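Local coordinates for lipoprotein (Burkholderia cenocepacia, PDB 4QHQ) that binds methionine in the cleft between its two lobes and probably hands it to an ABC transporter for uptake, at residues Gly5-Pro10 with Asn172-Leu177; Gln40-Leu45 with Asn53-Gln58; Ala103-Pro108 with Ala157-Val162. All coordinates share one frame; numbering follows the deposited sequence.

The three contacts are spread around the methionine site of a two-lobed, periplasmic-binding-protein-like fold. Interaction 2 belongs to the six-stranded sheet, interaction 3 to the five-stranded sheet, and interaction 1 joins strand 2-7 of the former to helix 173-178, which follows strand 168-171 of the latter. Both other contacts lie between the two segments of interaction 1 along the chain, interaction 2 first. Interactions 1 and 2, and likewise 1 and 3, have centres about 13 Å apart and touch, the first pair through neighbouring strands 2-7 and 52-57. Interactions 2 and 3, their centres about 18 Å apart, do not touch. Interactions 1 and 2 contact the ligand directly, while interaction 3 lies one layer behind.

Interaction 1. Residues Gly5-Pro10 with Asn172-Leu177; sequences GTVAGP and NTNYAL. With MET (methionine), chain B.
Pro10 lays its ring against the helix that opens at Thr173, with CD 3.4 Å from Asn174 O. Its CG meets both CB and CD1 of Leu177, the CB contact being 3.7 Å. Val7 CG1, anti to the backbone N (chi1 171°), comes within 3.8 Å of Asn174 ND2, the two side chains crossing at about a right angle. Asn174 sets CG between its backbone N and carbonyl carbon (chi1 64°), and its ND2 sits over the centre of the Tyr175 ring, 3.3 Å above the plane. The same ND2 donates to a water at 3.0 Å, and that water also lies 2.7 Å from Ala8 O, bridging loop and helix. Asn174 OD1 approaches CA of the bound methionine at 3.5 Å and is hydrogen-bonded to Tyr38. Further out, Phe233 of helix 223-233 touches both Pro10 and Leu177, and strand 2-7 is held in its sheet beside strands 30-35 and 52-57. The two lobes thus meet here through van der Waals packing, part of it against polar atoms, and a bridging water, with no direct hydrogen bond between the segments, as would suit an interface between lobes that move apart in binding proteins of this kind.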
# COMPACT_ATOMS: atom_id res chain seq x y z
N GLY A 5 -6.07 12.98 -5.12
CA GLY A 5 -4.97 12.24 -5.72
C GLY A 5 -4.99 10.77 -5.36
O GLY A 5 -5.22 10.39 -4.22
N THR A 6 -4.71 9.93 -6.35
CA THR A 6 -4.63 8.51 -6.08
C THR A 6 -3.62 7.87 -7.01
O THR A 6 -3.10 8.55 -7.89
CB THR A 6 -6.01 7.84 -6.18
OG1 THR A 6 -5.95 6.57 -5.51
CG2 THR A 6 -6.43 7.66 -7.62
N VAL A 7 -3.32 6.60 -6.79
CA VAL A 7 -2.37 5.90 -7.62
C VAL A 7 -3.11 5.12 -8.70
O VAL A 7 -4.12 4.46 -8.42
CB VAL A 7 -1.47 4.98 -6.77
CG1 VAL A 7 -0.63 4.08 -7.65
CG2 VAL A 7 -0.58 5.82 -5.86
N ALA A 8 -2.64 5.23 -9.94
CA ALA A 8 -3.22 4.48 -11.05
C ALA A 8 -3.32 3.01 -10.70
O ALA A 8 -2.41 2.45 -10.09
CB ALA A 8 -2.39 4.67 -12.31
N GLY A 9 -4.41 2.38 -11.11
CA GLY A 9 -4.63 0.98 -10.77
C GLY A 9 -5.90 0.81 -9.98
O GLY A 9 -6.85 1.56 -10.18
N PRO A 10 -5.92 -0.17 -9.07
CA PRO A 10 -7.11 -0.44 -8.25
C PRO A 10 -7.65 0.80 -7.55
O PRO A 10 -8.88 0.97 -7.49
CB PRO A 10 -6.60 -1.43 -7.20
CG PRO A 10 -5.42 -2.06 -7.81
CD PRO A 10 -4.80 -1.06 -8.73
N ASN A 172 3.50 -4.76 -3.19
CA ASN A 172 2.25 -4.11 -2.78
C ASN A 172 1.10 -4.48 -3.68
O ASN A 172 1.22 -4.54 -4.90
CB ASN A 172 2.41 -2.59 -2.74
CG ASN A 172 3.35 -2.12 -1.66
OD1 ASN A 172 2.93 -1.84 -0.51
ND2 ASN A 172 4.62 -2.01 -2.00
N THR A 173 -0.05 -4.72 -3.07
CA THR A 173 -1.20 -5.24 -3.80
C THR A 173 -1.66 -4.33 -4.95
O THR A 173 -2.02 -4.84 -6.00
CB THR A 173 -2.32 -5.60 -2.82
OG1 THR A 173 -1.93 -6.78 -2.11
CG2 THR A 173 -3.63 -5.84 -3.54
N ASN A 174 -1.61 -3.01 -4.79
CA ASN A 174 -2.03 -2.13 -5.89
C ASN A 174 -1.20 -2.37 -7.15
O ASN A 174 -1.73 -2.43 -8.26
CB ASN A 174 -2.03 -0.65 -5.48
CG ASN A 174 -0.66 -0.13 -5.14
OD1 ASN A 174 -0.11 -0.44 -4.08
ND2 ASN A 174 -0.08 0.64 -6.05
N TYR A 175 0.11 -2.53 -6.97
CA TYR A 175 1.00 -2.79 -8.09
C TYR A 175 0.86 -4.22 -8.62
O TYR A 175 0.93 -4.44 -9.83
CB TYR A 175 2.45 -2.51 -7.70
CG TYR A 175 2.73 -1.04 -7.42
CD1 TYR A 175 2.37 -0.06 -8.34
CD2 TYR A 175 3.36 -0.65 -6.26
CE1 TYR A 175 2.63 1.27 -8.09
CE2 TYR A 175 3.61 0.68 -5.99
CZ TYR A 175 3.26 1.63 -6.91
OH TYR A 175 3.51 2.97 -6.68
N ALA A 176 0.67 -5.18 -7.71
CA ALA A 176 0.47 -6.57 -8.12
C ALA A 176 -0.77 -6.68 -8.99
O ALA A 176 -0.72 -7.27 -10.08
CB ALA A 176 0.37 -7.48 -6.91
N LEU A 177 -1.88 -6.10 -8.53
CA LEU A 177 -3.11 -6.12 -9.31
C LEU A 177 -2.96 -5.43 -10.67
O LEU A 177 -3.47 -5.91 -11.67
CB LEU A 177 -4.25 -5.48 -8.52
CG LEU A 177 -4.78 -6.31 -7.34
CD1 LEU A 177 -5.72 -5.48 -6.49
CD2 LEU A 177 -5.47 -7.57 -7.82
N MET B . -2.12 0.40 -1.28
CA MET B . -0.78 0.16 -0.73
C MET B . -0.80 -0.99 0.24
O MET B . -1.74 -1.10 1.03
CB MET B . -0.28 1.44 -0.05
CG MET B . 1.15 1.32 0.52
SD MET B . 1.67 2.83 1.37
CE MET B . 1.80 3.98 -0.00
OXT MET B . 0.11 -1.84 0.25
O HOH W 1 -1.12 0.47 -8.82

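Interaction 2. Residues Gln40-Leu45 with Asn53-Gln58; sequences QPNAAL and NSFQHQ. With MET (methionine), chain B.
Asn42 and Gln56 meet tip to tip, their amide planes 24° apart, and exchange two hydrogen bonds. Asn42 ND2 gives a nearly straight one to Gln56 OE1 (2.9 Å, N-H...O angle 174°), while Gln56 NE2 returns one to a lone pair of Asn42 OD1 at 3.0 Å. Gln56 reaches this far because its chain is extended beyond CG, which lies between the backbone N and the carbonyl carbon (chi1 77°). Asn42 OD1 has a second donor, Asn53 ND2 at 2.9 Å, tilted out of the carbonyl plane. Asn53 ND2 also makes a weak bond of 3.2 Å to Pro41 O, which already accepts the helical bond from Leu45 N. Asn42 ND2 is shared with Gln64 OE1. These amides tie helix 41-47 to strand 52-57 within a beta-alpha-beta crossover: the helix links parallel strands 30-35 and 52-57, with strand 2-7 between them in the sheet. Beside the amides, the Phe55 ring is sandwiched by Gln56 CB on one face and Pro41 on the other, Pro41 CB making a CH-pi contact 4.0 Å from the ring centroid. Asn42 OD1 lies at the edge of that ring. Farther along the strand, the His57 ring carries the methionine sulfur over one face, SD 3.3 Å from NE2. His57 NE2 is itself bonded to Asn110 OD1, and ND1 to the backbone N of Tyr60.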
# COMPACT_ATOMS: atom_id res chain seq x y z
N GLN A 40 4.64 11.20 -4.99
CA GLN A 40 4.17 12.58 -5.06
C GLN A 40 2.87 13.00 -4.38
O GLN A 40 2.73 14.19 -4.09
CB GLN A 40 4.16 13.11 -6.51
CG GLN A 40 5.54 13.20 -7.17
CD GLN A 40 6.52 14.08 -6.39
OE1 GLN A 40 6.13 15.06 -5.76
NE2 GLN A 40 7.80 13.72 -6.43
N PRO A 41 1.90 12.08 -4.16
CA PRO A 41 0.61 12.63 -3.69
C PRO A 41 0.63 13.41 -2.38
O PRO A 41 -0.15 14.37 -2.27
CB PRO A 41 -0.27 11.39 -3.55
CG PRO A 41 0.30 10.42 -4.52
CD PRO A 41 1.79 10.64 -4.47
N ASN A 42 1.49 13.08 -1.42
CA ASN A 42 1.52 13.88 -0.20
C ASN A 42 2.09 15.27 -0.41
O ASN A 42 1.58 16.24 0.14
CB ASN A 42 2.25 13.17 0.94
CG ASN A 42 1.43 12.05 1.56
OD1 ASN A 42 0.21 12.09 1.60
ND2 ASN A 42 2.12 11.04 2.05
N ALA A 43 3.14 15.38 -1.23
CA ALA A 43 3.72 16.68 -1.56
C ALA A 43 2.68 17.55 -2.28
O ALA A 43 2.58 18.76 -2.06
CB ALA A 43 4.97 16.48 -2.42
N ALA A 44 1.88 16.90 -3.13
CA ALA A 44 0.87 17.59 -3.91
C ALA A 44 -0.28 18.05 -3.03
O ALA A 44 -0.86 19.11 -3.25
CB ALA A 44 0.37 16.70 -5.03
N LEU A 45 -0.60 17.26 -2.01
CA LEU A 45 -1.59 17.66 -1.01
C LEU A 45 -1.07 18.80 -0.13
O LEU A 45 -1.79 19.77 0.14
CB LEU A 45 -1.95 16.45 -0.14
CG LEU A 45 -2.91 16.71 1.02
CD1 LEU A 45 -4.22 17.34 0.53
CD2 LEU A 45 -3.17 15.41 1.78
N ASN A 53 -5.85 12.95 -0.64
CA ASN A 53 -5.33 11.81 -1.39
C ASN A 53 -5.79 10.51 -0.77
O ASN A 53 -6.27 10.49 0.36
CB ASN A 53 -3.81 11.89 -1.62
CG ASN A 53 -3.00 11.81 -0.35
OD1 ASN A 53 -3.28 10.98 0.53
ND2 ASN A 53 -1.96 12.61 -0.25
N SER A 54 -5.65 9.43 -1.53
CA SER A 54 -6.18 8.13 -1.12
C SER A 54 -5.31 7.07 -1.75
O SER A 54 -5.62 6.55 -2.83
CB SER A 54 -7.63 8.01 -1.58
OG SER A 54 -8.23 6.77 -1.21
N PHE A 55 -4.20 6.76 -1.09
CA PHE A 55 -3.23 5.84 -1.67
C PHE A 55 -2.35 5.14 -0.63
O PHE A 55 -1.58 4.27 -1.01
CB PHE A 55 -2.32 6.56 -2.65
CG PHE A 55 -1.24 7.36 -1.99
CD1 PHE A 55 -1.55 8.56 -1.35
CD2 PHE A 55 0.07 6.92 -1.99
CE1 PHE A 55 -0.56 9.29 -0.72
CE2 PHE A 55 1.06 7.63 -1.36
CZ PHE A 55 0.75 8.83 -0.73
N GLN A 56 -2.41 5.54 0.63
CA GLN A 56 -1.39 5.10 1.59
C GLN A 56 -1.97 4.54 2.87
O GLN A 56 -3.14 4.73 3.18
CB GLN A 56 -0.49 6.28 1.95
CG GLN A 56 -1.13 7.27 2.93
CD GLN A 56 -0.47 8.63 2.89
OE1 GLN A 56 0.74 8.75 3.09
NE2 GLN A 56 -1.27 9.66 2.61
N HIS A 57 -1.12 3.83 3.62
CA HIS A 57 -1.46 3.42 4.99
C HIS A 57 -0.82 4.37 6.01
O HIS A 57 -0.02 5.24 5.65
CB HIS A 57 -1.11 1.95 5.22
CG HIS A 57 0.27 1.56 4.78
ND1 HIS A 57 1.41 2.13 5.31
CD2 HIS A 57 0.68 0.64 3.88
CE1 HIS A 57 2.47 1.57 4.74
NE2 HIS A 57 2.06 0.65 3.88
N GLN A 58 -1.20 4.24 7.28
CA GLN A 58 -0.68 5.12 8.31
C GLN A 58 0.84 5.04 8.52
O GLN A 58 1.48 6.08 8.70
CB GLN A 58 -1.44 4.95 9.64
CG GLN A 58 -1.10 6.05 10.65
CD GLN A 58 -1.69 7.39 10.30
OE1 GLN A 58 -2.89 7.52 10.07
NE2 GLN A 58 -0.84 8.42 10.27
N MET B . -2.12 0.40 -1.28
CA MET B . -0.78 0.16 -0.73
C MET B . -0.80 -0.99 0.24
O MET B . -1.74 -1.10 1.03
CB MET B . -0.28 1.44 -0.05
CG MET B . 1.15 1.32 0.52
SD MET B . 1.67 2.83 1.37
CE MET B . 1.80 3.98 -0.00
OXT MET B . 0.11 -1.84 0.25

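Interaction 3. Residues Ala103-Pro108 with Ala157-Val162; sequences AVPNDP and AQLPRV
Leu159 packs onto Ala103 and Pro105, supplying the largest single share of the contact between the end of strand 101-105 and the connection that follows strand 150-154. Strands 101-105 and 150-154 belong to the five-stranded mixed sheet of one lobe of the binding-protein fold; the connection packs against it. The connection runs from strand 150-154 to strand 168-171, passing across strand 101-105, which lies between and parallel to both, and includes 3-10 turns through residues 159-161. Leu159 CG stands anti to its own carbonyl carbon, beside the backbone N (chi1 -71°), and its two methyl branches divide the strand between them. CD2 presses on Ala103 CB at 3.5 Å, tighter than usual for two carbons. CD1 lies over the Val104-Pro105 junction, 3.5 Å from Pro105 N, and touches CG of the proline ring at 3.7 Å, the two side chains crossing at about a right angle. Ala103 has a looser second neighbour in Val162, whose CG2 is 4.3 Å from its CB; both residues also touch Leu154 of the adjoining strand. Pro105 in turn packs on Asn110 and Ala114 of helix 108-120 and on Asn172, so that the proline backs two residues of the methionine pocket while its own side chain stays about 8 Å from the ligand. No hydrogen bond joins the two segments. Within the turn, Arg161 N bonds to Gln158 O, and the side chains of the same pair meet again: Arg161 NH2 donates to Gln158 OE1 at 2.9 Å, from above the carbonyl plane and 61° out of it.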
# COMPACT_ATOMS: atom_id res chain seq x y z
N ALA A 103 13.43 -9.52 -3.96
CA ALA A 103 13.29 -8.08 -4.08
C ALA A 103 12.17 -7.61 -3.17
O ALA A 103 11.14 -8.28 -3.04
CB ALA A 103 13.02 -7.69 -5.53
N VAL A 104 12.42 -6.48 -2.50
CA VAL A 104 11.42 -5.86 -1.63
C VAL A 104 11.35 -4.35 -1.92
O VAL A 104 12.28 -3.79 -2.51
CB VAL A 104 11.75 -6.08 -0.12
CG1 VAL A 104 11.75 -7.57 0.22
CG2 VAL A 104 13.06 -5.42 0.26
N PRO A 105 10.25 -3.68 -1.51
CA PRO A 105 10.19 -2.23 -1.65
C PRO A 105 11.31 -1.51 -0.90
O PRO A 105 11.88 -2.06 0.05
CB PRO A 105 8.84 -1.87 -1.03
CG PRO A 105 8.00 -3.12 -1.16
CD PRO A 105 9.01 -4.22 -0.92
N ASN A 106 11.63 -0.29 -1.32
CA ASN A 106 12.74 0.45 -0.74
C ASN A 106 12.37 1.71 0.05
O ASN A 106 13.25 2.47 0.46
CB ASN A 106 13.79 0.83 -1.80
CG ASN A 106 13.26 1.81 -2.83
OD1 ASN A 106 12.13 2.28 -2.74
ND2 ASN A 106 14.11 2.16 -3.80
N ASP A 107 11.08 1.93 0.25
CA ASP A 107 10.63 3.04 1.10
C ASP A 107 10.53 2.49 2.52
O ASP A 107 10.26 1.30 2.70
CB ASP A 107 9.29 3.60 0.62
CG ASP A 107 8.20 2.57 0.68
OD1 ASP A 107 8.17 1.69 -0.20
OD2 ASP A 107 7.38 2.60 1.63
N PRO A 108 10.78 3.34 3.53
CA PRO A 108 10.96 2.85 4.90
C PRO A 108 9.84 1.96 5.41
O PRO A 108 10.11 0.87 5.91
CB PRO A 108 11.05 4.14 5.72
CG PRO A 108 11.71 5.10 4.77
CD PRO A 108 11.09 4.78 3.42
N ALA A 157 6.99 0.49 -7.19
CA ALA A 157 6.24 0.36 -8.43
C ALA A 157 6.96 -0.54 -9.44
O ALA A 157 6.32 -1.08 -10.34
CB ALA A 157 5.96 1.72 -9.03
N GLN A 158 8.27 -0.69 -9.29
CA GLN A 158 9.04 -1.43 -10.28
C GLN A 158 9.03 -2.94 -10.06
O GLN A 158 9.37 -3.70 -10.97
CB GLN A 158 10.49 -0.94 -10.34
CG GLN A 158 10.69 0.54 -10.60
CD GLN A 158 10.16 0.99 -11.96
OE1 GLN A 158 9.97 0.18 -12.87
NE2 GLN A 158 9.93 2.29 -12.09
N LEU A 159 8.67 -3.37 -8.85
CA LEU A 159 8.77 -4.78 -8.47
C LEU A 159 8.11 -5.81 -9.41
O LEU A 159 8.72 -6.85 -9.68
CB LEU A 159 8.32 -4.96 -7.02
CG LEU A 159 9.33 -4.38 -6.02
CD1 LEU A 159 8.73 -4.23 -4.63
CD2 LEU A 159 10.60 -5.22 -5.96
N PRO A 160 6.89 -5.52 -9.92
CA PRO A 160 6.32 -6.51 -10.85
C PRO A 160 7.18 -6.72 -12.08
O PRO A 160 7.20 -7.83 -12.64
CB PRO A 160 4.98 -5.88 -11.26
CG PRO A 160 4.61 -5.01 -10.12
CD PRO A 160 5.90 -4.48 -9.55
N ARG A 161 7.91 -5.69 -12.49
CA ARG A 161 8.71 -5.76 -13.70
C ARG A 161 10.13 -6.30 -13.51
O ARG A 161 10.92 -6.28 -14.45
CB ARG A 161 8.72 -4.41 -14.42
CG ARG A 161 7.34 -4.05 -14.95
CD ARG A 161 7.32 -2.75 -15.74
NE ARG A 161 7.59 -1.56 -14.93
CZ ARG A 161 6.74 -1.03 -14.05
NH1 ARG A 161 5.56 -1.60 -13.84
NH2 ARG A 161 7.07 0.07 -13.37
N VAL A 162 10.43 -6.82 -12.33
CA VAL A 162 11.69 -7.57 -12.14
C VAL A 162 11.45 -9.04 -11.79
O VAL A 162 12.40 -9.78 -11.54
CB VAL A 162 12.61 -6.94 -11.06
CG1 VAL A 162 12.90 -5.47 -11.37
CG2 VAL A 162 12.02 -7.11 -9.66